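Local coordinates for receptor-type adenylate cyclase GRESAG 4.1 (Trypanosoma brucei, PDB 1FX2), which converts ATP to cyclic AMP and diphosphate through its class-III cyclase catalytic domain, the part of this membrane receptor-type enzyme in the structure, at residues A[68-71]-A[72-75]. Numbering follows the deposited sequence.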
loop_
_atom_site.group_PDB
_atom_site.type_symbol
_atom_site.label_atom_id
_atom_site.label_comp_id
_atom_site.label_asym_id
_atom_site.label_seq_id
_atom_site.Cartn_x
_atom_site.Cartn_y
_atom_site.Cartn_z
ATOM N N SER A 68 0.607 -16.918 13.185
ATOM C CA SER A 68 -0.358 -17.779 12.462
ATOM C C SER A 68 0.347 -18.413 11.235
ATOM O O SER A 68 1.121 -17.748 10.564
ATOM C CB SER A 68 -1.478 -16.914 11.892
ATOM O OG SER A 68 -2.389 -17.731 11.170
ATOM N N LYS A 69 0.088 -19.704 11.030
ATOM C CA LYS A 69 0.581 -20.386 9.790
ATOM C C LYS A 69 -0.203 -19.942 8.575
ATOM O O LYS A 69 0.244 -20.098 7.466
ATOM C CB LYS A 69 0.371 -21.893 9.965
ATOM C CG LYS A 69 1.226 -22.477 10.974
ATOM C CD LYS A 69 0.845 -23.996 11.076
ATOM C CE LYS A 69 1.607 -24.646 12.173
ATOM N NZ LYS A 69 1.340 -26.129 12.185
ATOM N N SER A 70 -1.339 -19.262 8.770
ATOM C CA SER A 70 -2.225 -18.840 7.689
ATOM C C SER A 70 -2.412 -17.324 7.702
ATOM O O SER A 70 -2.893 -16.784 8.685
ATOM C CB SER A 70 -3.633 -19.480 7.933
ATOM O OG SER A 70 -4.613 -18.852 7.159
ATOM N N PRO A 71 -2.160 -16.641 6.631
ATOM C CA PRO A 71 -2.366 -15.197 6.619
ATOM C C PRO A 71 -3.858 -14.883 6.752
ATOM O O PRO A 71 -4.240 -13.948 7.475
ATOM C CB PRO A 71 -1.838 -14.777 5.248
ATOM C CG PRO A 71 -0.836 -15.849 4.909
ATOM C CD PRO A 71 -1.424 -17.095 5.410
ATOM N N PHE A 72 -4.755 -15.649 6.109
ATOM C CA PHE A 72 -6.202 -15.314 6.167
ATOM C C PHE A 72 -6.730 -15.554 7.596
ATOM O O PHE A 72 -7.568 -14.756 8.055
ATOM C CB PHE A 72 -7.024 -16.141 5.134
ATOM C CG PHE A 72 -8.451 -15.673 4.956
ATOM C CD1 PHE A 72 -8.709 -14.382 4.564
ATOM C CD2 PHE A 72 -9.504 -16.553 5.164
ATOM C CE1 PHE A 72 -10.057 -13.980 4.360
ATOM C CE2 PHE A 72 -10.828 -16.125 4.952
ATOM C CZ PHE A 72 -11.041 -14.883 4.562
ATOM N N ALA A 73 -6.220 -16.551 8.303
ATOM C CA ALA A 73 -6.721 -16.758 9.647
ATOM C C ALA A 73 -6.355 -15.574 10.504
ATOM O O ALA A 73 -7.135 -15.197 11.386
ATOM C CB ALA A 73 -6.117 -18.052 10.231
ATOM N N ALA A 74 -5.178 -15.004 10.317
ATOM C CA ALA A 74 -4.763 -13.872 11.126
ATOM C C ALA A 74 -5.671 -12.668 10.814
ATOM O O ALA A 74 -6.041 -11.887 11.718
ATOM C CB ALA A 74 -3.337 -13.527 10.769
ATOM N N VAL A 75 -5.995 -12.428 9.547
ATOM C CA VAL A 75 -6.848 -11.358 9.170
ATOM C C VAL A 75 -8.240 -11.605 9.737
ATOM O O VAL A 75 -8.886 -10.636 10.272
ATOM C CB VAL A 75 -6.909 -11.263 7.628
ATOM C CG1 VAL A 75 -8.030 -10.352 7.158
ATOM C CG2 VAL A 75 -5.592 -10.758 7.168
#
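Ser-70 caps the start of helix 71-87 through its bond with Ala-73. Its OG accepts the backbone N-H of Ala-73, with Ser-70 OG 3.0 Å from Ala-73 N and an N-H...O angle of 159°. The hydroxyl reaches that N-H because OG stands anti to the backbone N of Ser-70 (chi1 164°). The methyl of Ala-73 packs against the same side chain, with its CB 3.7 Å from Ser-70 CB. Ala-74 N, four residues after Ser-70, makes a weak bond of 3.3 Å to Ser-70 O. Ser-68 OG donates to Ser-70 O at 2.7 Å, from a direction tilted out of the carbonyl plane. The next helix bond runs from Val-75 N to Pro-71 O, at 3.1 Å.

The tight side is the inner one. Here Ala-74 CB lies 3.4 Å from Pro-71 O, and the buried Ala-74 also packs on Thr-14 and Ile-16 of strand 13-20. Ser-68 CB adds a lesser contact with Ala-74 CB at 4.0 Å. Pro-71 takes the first helical position, where the backbone N need not donate a helix bond; its ring packs on Thr-14, Ser-185 and Leu-186. The outer side is looser. Phe-72 touches the preceding residues only near its CB, and its ring extends away from them. The bond from Ala-73 N to Ser-70 OG makes this a serine N-cap, at the link from strand 63-68 to helix 71-87 in the class-III cyclase catalytic domain.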